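PDB 6HVG: alternansucrase from Leuconostoc mesenteroides, which is a large multidomain enzyme of glycosyl hydrolase family 70, combining a TIM-barrel-type domain and a bound calcium ion with repeats of the choline-binding and cell-wall-binding kind. Local coordinates for residues 249-253 with 254-258; 206-210 with 211-215; 339-342 with 343-346; 221-225 with 226-230. All coordinates share one frame; numbering follows the deposited sequence.

Contact 1: residues 249-253 with 254-258; sequences QTIDG and NLQYF
Ile-251 and Gln-256 share one face of a two-stranded hairpin, where their side chains meet at about a right angle. Ile-251 CB begins 4.0 Å from Gln-256 OE1, CG1 is a little nearer, and CD1 reaches 3.5 Å from that same OE1. Because CG1 lies anti to the carbonyl carbon (chi1 -49°) and the chain then runs on extended, the branch crosses close to the amide oxygen and delivers CD1 to the ring of Phe-258, where it approaches CE1 obliquely at 4.4 Å. Gln-249 CG meets the same ring, 4.2 Å from Phe-258 CD1. Tyr-237 of strand 235-238 touches both Ile-251 and Phe-258, so an aliphatic branch suits the place. Buried Gln-256 can bring a polar amide here because Tyr-227 OH hydrogen-bonds to OE1 and Asn-285 OD1 takes up NE2.

Backbone bonds pair Gln-249 with Gln-256 both ways, including Gln-256 N to Gln-249 O at 2.7 Å. Ile-251 and Asn-254 pair likewise, while Asn-254 ND2 turns back to Asp-252 O at 2.8 Å in a bond that is weak for its bent angle. Asp-252 and Gly-253 both take left-handed backbone angles, which aspartate tolerates better than most residues and glycine adopts freely. This is a beta hairpin with a two-residue loop, closed by a type I' turn, within a choline-binding repeat.

Contact 2: residues 206-210 with 211-215; sequences VDIVN and GKAQG
Val-206 and Ile-208 reach Ala-213 from alternate positions on the facing strand, each laying a methyl against the alanine. Ala-213 CB is 3.9 Å from Val-206 CG1 and also 3.9 Å from Ile-208 CD1, so the small residue sits between two branched ones. Val-206 sends CG1 there by placing it anti to its backbone nitrogen (chi1 -176°). Tyr-236 touches Val-206 and Ala-213, and Phe-238 adds to the cover over Val-206; strand 235-238 therefore packs against the inner end of this apolar face, whereas Ile-208 is exposed.

Val-209 and Gln-214 meet on the other face, reaching diagonally across the strands with their side chains at about a right angle. The glutamine is extended beyond CG, which carries OE1 to 3.9 Å from Val-209 CG2. That oxygen also has a weak hydrogen bond with Tyr-216 OH, so the amide end combines packing with a polar tether. Asp-207, on this face too, directs its carboxylate away from the facing strand and binds His-192 through OD2.

Four backbone bonds join the strands. Next to the turn, Val-209 N bonds to Lys-212 O at 2.8 Å and Lys-212 N to Val-209 O at 2.9 Å. At the tip Asn-210 takes a positive phi of 47° with psi -128°, the first corner of the turn, where glycine is usual and asparagine is one of the few other residues found; Gly-211 follows at ordinary turn angles. Such a pairing, closed by two residues in a type II' turn, is a classic tight beta hairpin.

Contact 3: residues 339-342 with 343-346; sequences TYYL and DEQG
Asp-343 OD1, in the residue whose backbone N lies over one face of the Tyr-341 ring, has three amide nitrogens gathered round it. His-347 N gives it a hydrogen bond, and within the turn Gln-345 N and Gly-346 N lie 3.0 Å and 3.1 Å from Asp-343 OD1. An aspartate suits this place because its short side chain can fold back over the following peptides: CG lies between the backbone nitrogen and the carbonyl carbon (chi1 73°). OD2 makes a long, weak ion pair with Arg-349, and the neighbouring positive charge and amides would probably favour the ionised carboxylate.

The backbone beneath is a type I beta turn from Asp-343 to Gly-346, closed by Gly-346 N to Asp-343 O at 2.8 Å. It follows strand 338-342, the second arm of a hairpin with strand 333-335, and so forms the exit from hairpin to loop in a choline-binding repeat, a module rich in aromatic residues.

Tyr-341 supplies the aromatic side of the contact. Its hydroxyl end extends beside the aspartate, with Tyr-341 OH 4.0 Å from Asp-343 CA. Ring and carboxylate planes stand 90° apart. The ring also meets that of Tyr-352, their planes at about 45°. Leu-342, next along the strand, is buried and touches Gln-333 of the partner strand. Its CD2 ends 3.8 Å from Gly-346 O, on a glycine whose positive phi would crowd any CB against the preceding carbonyl oxygen.

Contact 4: residues 221-225 with 226-230; sequences NQLKK and SYVAD
Lys-225 and Ser-226 stand side by side opposite a single residue, Phe-238, and so make a G1 beta bulge at the entrance to strand 226-229. That strand pairs with strand 235-238 in a beta hairpin. The first position of a G1 bulge needs left-handed backbone angles and is most often glycine; here Lys-225 takes them, with phi 50°. Its CB bond leads away from the following strand and the chain stays extended beyond CG, a course that suits a long charged residue at the surface, while the side chain also touches Tyr-237.

At the bulge the chain turns back on itself, bringing Leu-223 over Val-228. The two side chains cross obliquely, and their methyls Leu-223 CD1 and Val-228 CG2 pack together. Leucine supplies the reach and valine a beta-branched shape at home in a strand; Val-228 is buried and also packs on Phe-238. The backbone of Leu-223 bonds to Gly-215, tying the segment before the bulge to the preceding hairpin.

Tyr-227 points to the other side of the strand, where its ring meets that of Tyr-237 edge to face. Ser-226 OG lies 4.2 Å from Leu-223 CD1, at the edge of the apolar pair. With chi1 at 161°, opposite the backbone nitrogen, this hydroxyl is turned toward the next peptide and donates to Tyr-227 O at 2.9 Å, approaching from above the carbonyl plane.

Overall arrangement
All four contacts belong to the repeat-rich part of the chain, far from its centre. Contacts 2, 4 and 1 follow one another, and contact 4 touches both others: its loop bonds to the end of the hairpin of contact 2, and Tyr-227 of its strand reaches Gln-256 of contact 1. Contact 3 stands apart, its centre about 34 Å from that of contact 1. Contacts 1 and 2 are complete hairpins closed by different turns, I' and II', whereas contacts 3 and 4 lie at the exit and entrance of hairpin strands. At the surface, contact 2 joins backbone bonds to aliphatic packing, while contact 4 has one aliphatic pair and no hydrogen bond across its segments. Contact 1 is partly buried, and buried contact 3 combines an aromatic ring with a carboxylate.

Contact 1: residues 249-253 with 254-258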
loop_
_atom_site.group_PDB
_atom_site.type_symbol
_atom_site.label_atom_id
_atom_site.label_comp_id
_atom_site.label_asym_id
_atom_site.label_seq_id
_atom_site.Cartn_x
_atom_site.Cartn_y
_atom_site.Cartn_z
ATOM N N GLN A 249 45.306 -21.800 -8.458
ATOM C CA GLN A 249 45.440 -21.242 -7.124
ATOM C C GLN A 249 44.292 -21.699 -6.239
ATOM O O GLN A 249 43.189 -21.914 -6.718
ATOM C CB GLN A 249 45.395 -19.718 -7.206
ATOM C CG GLN A 249 46.533 -19.090 -7.987
ATOM C CD GLN A 249 47.871 -19.392 -7.373
ATOM O OE1 GLN A 249 48.016 -19.417 -6.167
ATOM N NE2 GLN A 249 48.841 -19.663 -8.193
ATOM N N THR A 250 44.543 -21.802 -4.942
ATOM C CA THR A 250 43.477 -22.059 -3.999
ATOM C C THR A 250 43.314 -20.830 -3.136
ATOM O O THR A 250 44.273 -20.395 -2.541
ATOM C CB THR A 250 43.742 -23.317 -3.145
ATOM O OG1 THR A 250 44.265 -24.363 -3.982
ATOM C CG2 THR A 250 42.448 -23.793 -2.485
ATOM N N ILE A 251 42.108 -20.275 -3.073
ATOM C CA ILE A 251 41.848 -19.060 -2.309
ATOM C C ILE A 251 40.628 -19.278 -1.427
ATOM O O ILE A 251 39.598 -19.778 -1.900
ATOM C CB ILE A 251 41.596 -17.855 -3.235
ATOM C CG1 ILE A 251 42.694 -17.776 -4.313
ATOM C CG2 ILE A 251 41.515 -16.561 -2.431
ATOM C CD1 ILE A 251 42.658 -16.514 -5.155
ATOM N N ASP A 252 40.746 -18.919 -0.144
ATOM C CA ASP A 252 39.673 -19.142 0.828
ATOM C C ASP A 252 39.138 -20.557 0.653
ATOM O O ASP A 252 37.930 -20.772 0.697
ATOM C CB ASP A 252 38.516 -18.145 0.635
ATOM C CG ASP A 252 38.975 -16.696 0.579
ATOM O OD1 ASP A 252 39.860 -16.296 1.369
ATOM O OD2 ASP A 252 38.440 -15.948 -0.269
ATOM N N GLY A 253 40.020 -21.520 0.395
ATOM C CA GLY A 253 39.568 -22.904 0.184
ATOM C C GLY A 253 38.908 -23.184 -1.165
ATOM O O GLY A 253 38.324 -24.235 -1.352
ATOM N N ASN A 254 39.053 -22.271 -2.127
ATOM C CA ASN A 254 38.450 -22.396 -3.456
ATOM C C ASN A 254 39.552 -22.580 -4.479
ATOM O O ASN A 254 40.551 -21.867 -4.436
ATOM C CB ASN A 254 37.660 -21.150 -3.837
ATOM C CG ASN A 254 36.407 -20.979 -3.015
ATOM O OD1 ASN A 254 35.316 -20.824 -3.559
ATOM N ND2 ASN A 254 36.549 -21.004 -1.706
ATOM N N LEU A 255 39.374 -23.520 -5.400
ATOM C CA LEU A 255 40.357 -23.757 -6.453
ATOM C C LEU A 255 39.976 -22.900 -7.648
ATOM O O LEU A 255 38.828 -22.914 -8.081
ATOM C CB LEU A 255 40.368 -25.219 -6.839
ATOM C CG LEU A 255 41.408 -25.716 -7.844
ATOM C CD1 LEU A 255 42.831 -25.357 -7.392
ATOM C CD2 LEU A 255 41.299 -27.228 -8.039
ATOM N N GLN A 256 40.914 -22.084 -8.131
ATOM C CA GLN A 256 40.665 -21.204 -9.275
ATOM C C GLN A 256 41.840 -21.169 -10.271
ATOM O O GLN A 256 42.980 -21.468 -9.916
ATOM C CB GLN A 256 40.342 -19.810 -8.761
ATOM C CG GLN A 256 39.010 -19.742 -8.007
ATOM C CD GLN A 256 38.866 -18.539 -7.108
ATOM O OE1 GLN A 256 39.831 -17.804 -6.841
ATOM N NE2 GLN A 256 37.643 -18.331 -6.613
ATOM N N TYR A 257 41.556 -20.850 -11.535
ATOM C CA TYR A 257 42.616 -20.756 -12.555
ATOM C C TYR A 257 42.799 -19.343 -13.069
ATOM O O TYR A 257 41.844 -18.601 -13.213
ATOM C CB TYR A 257 42.335 -21.669 -13.736
ATOM C CG TYR A 257 43.511 -21.684 -14.666
ATOM C CD1 TYR A 257 44.655 -22.365 -14.312
ATOM C CD2 TYR A 257 43.508 -20.986 -15.870
ATOM C CE1 TYR A 257 45.761 -22.391 -15.129
ATOM C CE2 TYR A 257 44.611 -20.998 -16.691
ATOM C CZ TYR A 257 45.727 -21.707 -16.315
ATOM O OH TYR A 257 46.827 -21.678 -17.139
ATOM N N PHE A 258 44.035 -18.946 -13.344
ATOM C CA PHE A 258 44.261 -17.611 -13.904
ATOM C C PHE A 258 45.145 -17.680 -15.151
ATOM O O PHE A 258 46.150 -18.384 -15.178
ATOM C CB PHE A 258 44.896 -16.711 -12.849
ATOM C CG PHE A 258 43.960 -16.313 -11.747
ATOM C CD1 PHE A 258 43.868 -17.055 -10.579
ATOM C CD2 PHE A 258 43.180 -15.195 -11.867
ATOM C CE1 PHE A 258 42.978 -16.701 -9.571
ATOM C CE2 PHE A 258 42.294 -14.820 -10.847
ATOM C CZ PHE A 258 42.201 -15.574 -9.691
#

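Contact 2: residues 206-210 with 211-215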
loop_
_atom_site.group_PDB
_atom_site.type_symbol
_atom_site.label_atom_id
_atom_site.label_comp_id
_atom_site.label_asym_id
_atom_site.label_seq_id
_atom_site.Cartn_x
_atom_site.Cartn_y
_atom_site.Cartn_z
ATOM N N VAL A 206 41.205 -1.982 -12.421
ATOM C CA VAL A 206 42.555 -2.438 -12.623
ATOM C C VAL A 206 43.156 -1.586 -13.720
ATOM O O VAL A 206 42.570 -1.444 -14.786
ATOM C CB VAL A 206 42.549 -3.901 -13.071
ATOM C CG1 VAL A 206 43.961 -4.426 -13.189
ATOM C CG2 VAL A 206 41.738 -4.736 -12.098
ATOM N N ASP A 207 44.319 -1.008 -13.453
ATOM C CA ASP A 207 45.048 -0.253 -14.441
ATOM C C ASP A 207 46.316 -1.032 -14.774
ATOM O O ASP A 207 46.958 -1.600 -13.884
ATOM C CB ASP A 207 45.395 1.126 -13.863
ATOM C CG ASP A 207 45.712 2.174 -14.936
ATOM O OD1 ASP A 207 45.767 1.845 -16.137
ATOM O OD2 ASP A 207 45.917 3.349 -14.566
ATOM N N ILE A 208 46.685 -1.078 -16.051
ATOM C CA ILE A 208 48.020 -1.549 -16.420
ATOM C C ILE A 208 48.920 -0.348 -16.158
ATOM O O ILE A 208 48.762 0.708 -16.796
ATOM C CB ILE A 208 48.133 -2.018 -17.890
ATOM C CG1 ILE A 208 46.998 -2.981 -18.289
ATOM C CG2 ILE A 208 49.457 -2.694 -18.135
ATOM C CD1 ILE A 208 46.803 -4.184 -17.402
ATOM N N VAL A 209 49.787 -0.476 -15.156
ATOM C CA VAL A 209 50.697 0.601 -14.756
ATOM C C VAL A 209 52.074 0.150 -15.111
ATOM O O VAL A 209 52.487 -0.922 -14.715
ATOM C CB VAL A 209 50.640 0.906 -13.243
ATOM C CG1 VAL A 209 51.381 2.193 -12.932
ATOM C CG2 VAL A 209 49.184 0.990 -12.755
ATOM N N ASN A 210 52.777 0.967 -15.880
ATOM C CA ASN A 210 54.006 0.525 -16.485
ATOM C C ASN A 210 53.699 -0.828 -17.097
ATOM O O ASN A 210 52.706 -0.939 -17.806
ATOM C CB ASN A 210 55.113 0.532 -15.457
ATOM C CG ASN A 210 55.381 1.950 -14.911
ATOM O OD1 ASN A 210 55.740 2.861 -15.656
ATOM N ND2 ASN A 210 55.211 2.133 -13.603
ATOM N N GLY A 211 54.455 -1.873 -16.827
ATOM C CA GLY A 211 54.147 -3.160 -17.477
ATOM C C GLY A 211 53.093 -4.069 -16.837
ATOM O O GLY A 211 52.731 -5.105 -17.387
ATOM N N LYS A 212 52.590 -3.706 -15.670
ATOM C CA LYS A 212 51.909 -4.678 -14.853
ATOM C C LYS A 212 50.575 -4.227 -14.350
ATOM O O LYS A 212 50.348 -3.048 -14.138
ATOM C CB LYS A 212 52.823 -5.050 -13.698
ATOM C CG LYS A 212 54.002 -5.862 -14.191
ATOM C CD LYS A 212 55.184 -5.803 -13.262
ATOM C CE LYS A 212 56.303 -6.604 -13.866
ATOM N NZ LYS A 212 57.532 -6.448 -13.053
ATOM N N ALA A 213 49.701 -5.202 -14.159
ATOM C CA ALA A 213 48.357 -4.940 -13.662
ATOM C C ALA A 213 48.378 -4.726 -12.159
ATOM O O ALA A 213 49.053 -5.446 -11.436
ATOM C CB ALA A 213 47.416 -6.087 -14.015
ATOM N N GLN A 214 47.636 -3.724 -11.709
ATOM C CA GLN A 214 47.565 -3.366 -10.307
ATOM C C GLN A 214 46.113 -2.960 -10.024
ATOM O O GLN A 214 45.530 -2.171 -10.759
ATOM C CB GLN A 214 48.579 -2.236 -9.974
ATOM C CG GLN A 214 50.052 -2.667 -10.045
ATOM C CD GLN A 214 51.064 -1.529 -9.808
ATOM O OE1 GLN A 214 50.705 -0.412 -9.404
ATOM N NE2 GLN A 214 52.338 -1.816 -10.057
ATOM N N GLY A 215 45.526 -3.539 -8.977
ATOM C CA GLY A 215 44.130 -3.288 -8.620
ATOM C C GLY A 215 44.026 -2.020 -7.813
ATOM O O GLY A 215 44.996 -1.607 -7.200
#

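Contact 3: residues 339-342 with 343-346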
loop_
_atom_site.group_PDB
_atom_site.type_symbol
_atom_site.label_atom_id
_atom_site.label_comp_id
_atom_site.label_asym_id
_atom_site.label_seq_id
_atom_site.Cartn_x
_atom_site.Cartn_y
_atom_site.Cartn_z
ATOM N N THR A 339 18.802 -49.599 -6.539
ATOM C CA THR A 339 18.270 -49.382 -7.875
ATOM C C THR A 339 17.876 -47.917 -8.073
ATOM O O THR A 339 17.158 -47.323 -7.278
ATOM C CB THR A 339 17.067 -50.302 -8.145
ATOM O OG1 THR A 339 17.465 -51.657 -7.911
ATOM C CG2 THR A 339 16.577 -50.170 -9.580
ATOM N N TYR A 340 18.393 -47.348 -9.154
ATOM C CA TYR A 340 18.179 -45.962 -9.509
ATOM C C TYR A 340 17.549 -45.918 -10.889
ATOM O O TYR A 340 17.746 -46.847 -11.670
ATOM C CB TYR A 340 19.541 -45.252 -9.540
ATOM C CG TYR A 340 20.312 -45.324 -8.251
ATOM C CD1 TYR A 340 20.110 -44.377 -7.254
ATOM C CD2 TYR A 340 21.254 -46.312 -8.042
ATOM C CE1 TYR A 340 20.826 -44.423 -6.070
ATOM C CE2 TYR A 340 21.998 -46.362 -6.872
ATOM C CZ TYR A 340 21.783 -45.416 -5.890
ATOM O OH TYR A 340 22.476 -45.464 -4.719
ATOM N N TYR A 341 16.804 -44.855 -11.173
ATOM C CA TYR A 341 16.201 -44.696 -12.470
ATOM C C TYR A 341 16.797 -43.497 -13.178
ATOM O O TYR A 341 16.693 -42.387 -12.703
ATOM C CB TYR A 341 14.682 -44.570 -12.364
ATOM C CG TYR A 341 14.033 -44.057 -13.641
ATOM C CD1 TYR A 341 14.153 -44.762 -14.823
ATOM C CD2 TYR A 341 13.312 -42.866 -13.648
ATOM C CE1 TYR A 341 13.559 -44.305 -15.982
ATOM C CE2 TYR A 341 12.733 -42.384 -14.794
ATOM C CZ TYR A 341 12.851 -43.106 -15.966
ATOM O OH TYR A 341 12.251 -42.614 -17.109
ATOM N N LEU A 342 17.395 -43.727 -14.337
ATOM C CA LEU A 342 17.944 -42.649 -15.145
ATOM C C LEU A 342 17.073 -42.494 -16.375
ATOM O O LEU A 342 16.709 -43.465 -17.021
ATOM C CB LEU A 342 19.383 -42.960 -15.561
ATOM C CG LEU A 342 20.325 -43.365 -14.396
ATOM C CD1 LEU A 342 21.424 -44.292 -14.842
ATOM C CD2 LEU A 342 20.973 -42.167 -13.724
ATOM N N ASP A 343 16.725 -41.263 -16.713
ATOM C CA ASP A 343 15.856 -41.029 -17.863
ATOM C C ASP A 343 16.631 -41.092 -19.179
ATOM O O ASP A 343 17.832 -41.373 -19.177
ATOM C CB ASP A 343 15.068 -39.713 -17.721
ATOM C CG ASP A 343 15.912 -38.485 -17.906
ATOM O OD1 ASP A 343 17.092 -38.593 -18.279
ATOM O OD2 ASP A 343 15.368 -37.392 -17.709
ATOM N N GLU A 344 15.927 -40.833 -20.279
ATOM C CA GLU A 344 16.490 -40.903 -21.643
ATOM C C GLU A 344 17.758 -40.045 -21.803
ATOM O O GLU A 344 18.718 -40.455 -22.475
ATOM C CB GLU A 344 15.440 -40.493 -22.708
ATOM C CG GLU A 344 13.993 -40.725 -22.314
ATOM C CD GLU A 344 13.471 -39.671 -21.327
ATOM O OE1 GLU A 344 14.008 -38.540 -21.258
ATOM O OE2 GLU A 344 12.523 -39.986 -20.587
ATOM N N GLN A 345 17.767 -38.876 -21.164
ATOM C CA GLN A 345 18.918 -37.977 -21.208
ATOM C C GLN A 345 20.052 -38.409 -20.262
ATOM O O GLN A 345 21.109 -37.799 -20.288
ATOM C CB GLN A 345 18.500 -36.551 -20.849
ATOM C CG GLN A 345 17.330 -36.031 -21.671
ATOM C CD GLN A 345 17.270 -34.519 -21.691
ATOM O OE1 GLN A 345 16.308 -33.908 -21.226
ATOM N NE2 GLN A 345 18.318 -33.906 -22.218
ATOM N N GLY A 346 19.827 -39.433 -19.429
ATOM C CA GLY A 346 20.794 -39.881 -18.427
ATOM C C GLY A 346 20.678 -39.172 -17.078
ATOM O O GLY A 346 21.525 -39.393 -16.199
#

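Contact 4: residues 221-225 with 226-230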
loop_
_atom_site.group_PDB
_atom_site.type_symbol
_atom_site.label_atom_id
_atom_site.label_comp_id
_atom_site.label_asym_id
_atom_site.label_seq_id
_atom_site.Cartn_x
_atom_site.Cartn_y
_atom_site.Cartn_z
ATOM N N ASN A 221 43.428 3.353 -3.571
ATOM C CA ASN A 221 44.517 2.625 -2.938
ATOM C C ASN A 221 44.844 1.355 -3.703
ATOM O O ASN A 221 43.933 0.611 -4.087
ATOM C CB ASN A 221 44.152 2.246 -1.500
ATOM C CG ASN A 221 43.680 3.428 -0.694
ATOM O OD1 ASN A 221 44.476 4.313 -0.345
ATOM N ND2 ASN A 221 42.384 3.467 -0.397
ATOM N N GLN A 222 46.139 1.087 -3.907
ATOM C CA GLN A 222 46.532 -0.183 -4.479
ATOM C C GLN A 222 46.039 -1.305 -3.556
ATOM O O GLN A 222 46.297 -1.294 -2.359
ATOM C CB GLN A 222 48.045 -0.277 -4.708
ATOM C CG GLN A 222 48.438 -1.500 -5.544
ATOM C CD GLN A 222 49.888 -1.535 -5.958
ATOM O OE1 GLN A 222 50.638 -0.585 -5.742
ATOM N NE2 GLN A 222 50.295 -2.650 -6.556
ATOM N N LEU A 223 45.314 -2.259 -4.127
ATOM C CA LEU A 223 44.739 -3.343 -3.366
ATOM C C LEU A 223 45.741 -4.488 -3.209
ATOM O O LEU A 223 46.488 -4.814 -4.127
ATOM C CB LEU A 223 43.449 -3.829 -4.034
ATOM C CG LEU A 223 42.289 -2.828 -3.928
ATOM C CD1 LEU A 223 41.119 -3.197 -4.819
ATOM C CD2 LEU A 223 41.810 -2.689 -2.494
ATOM N N LYS A 224 45.729 -5.088 -2.017
ATOM C CA LYS A 224 46.562 -6.238 -1.671
ATOM C C LYS A 224 45.670 -7.352 -1.157
ATOM O O LYS A 224 44.759 -7.101 -0.372
ATOM C CB LYS A 224 47.557 -5.861 -0.578
ATOM C CG LYS A 224 48.988 -5.621 -1.036
ATOM C CD LYS A 224 49.243 -4.180 -1.392
ATOM C CE LYS A 224 50.723 -3.899 -1.607
ATOM N NZ LYS A 224 51.537 -3.932 -0.363
ATOM N N LYS A 225 45.934 -8.579 -1.598
ATOM C CA LYS A 225 45.146 -9.760 -1.159
ATOM C C LYS A 225 43.636 -9.548 -1.297
ATOM O O LYS A 225 42.882 -9.712 -0.352
ATOM C CB LYS A 225 45.540 -10.201 0.266
ATOM C CG LYS A 225 46.620 -11.276 0.222
ATOM C CD LYS A 225 47.257 -11.648 1.546
ATOM C CE LYS A 225 48.161 -12.857 1.343
ATOM N NZ LYS A 225 48.780 -13.292 2.612
ATOM N N SER A 226 43.214 -9.180 -2.500
ATOM C CA SER A 226 41.826 -8.890 -2.781
ATOM C C SER A 226 41.475 -9.197 -4.231
ATOM O O SER A 226 42.308 -9.143 -5.110
ATOM C CB SER A 226 41.563 -7.422 -2.493
ATOM O OG SER A 226 40.388 -6.996 -3.131
ATOM N N TYR A 227 40.216 -9.541 -4.462
ATOM C CA TYR A 227 39.661 -9.673 -5.805
ATOM C C TYR A 227 39.282 -8.285 -6.288
ATOM O O TYR A 227 38.811 -7.458 -5.501
ATOM C CB TYR A 227 38.389 -10.531 -5.795
ATOM C CG TYR A 227 38.606 -12.016 -5.643
ATOM C CD1 TYR A 227 39.114 -12.777 -6.695
ATOM C CD2 TYR A 227 38.261 -12.679 -4.467
ATOM C CE1 TYR A 227 39.300 -14.151 -6.577
ATOM C CE2 TYR A 227 38.429 -14.049 -4.346
ATOM C CZ TYR A 227 38.956 -14.776 -5.402
ATOM O OH TYR A 227 39.140 -16.117 -5.296
ATOM N N VAL A 228 39.488 -8.029 -7.573
ATOM C CA VAL A 228 38.902 -6.851 -8.227
ATOM C C VAL A 228 38.416 -7.186 -9.630
ATOM O O VAL A 228 39.077 -7.917 -10.383
ATOM C CB VAL A 228 39.884 -5.677 -8.355
ATOM C CG1 VAL A 228 39.118 -4.392 -8.639
ATOM C CG2 VAL A 228 40.710 -5.530 -7.095
ATOM N N ALA A 229 37.255 -6.641 -9.977
ATOM C CA ALA A 229 36.742 -6.768 -11.328
ATOM C C ALA A 229 37.067 -5.477 -12.026
ATOM O O ALA A 229 36.902 -4.408 -11.429
ATOM C CB ALA A 229 35.240 -7.005 -11.321
ATOM N N ASP A 230 37.540 -5.568 -13.273
ATOM C CA ASP A 230 37.839 -4.369 -14.053
ATOM C C ASP A 230 36.614 -3.883 -14.847
ATOM O O ASP A 230 35.524 -4.449 -14.733
ATOM C CB ASP A 230 39.088 -4.568 -14.925
ATOM C CG ASP A 230 38.843 -5.428 -16.160
ATOM O OD1 ASP A 230 37.676 -5.742 -16.480
ATOM O OD2 ASP A 230 39.845 -5.796 -16.821
#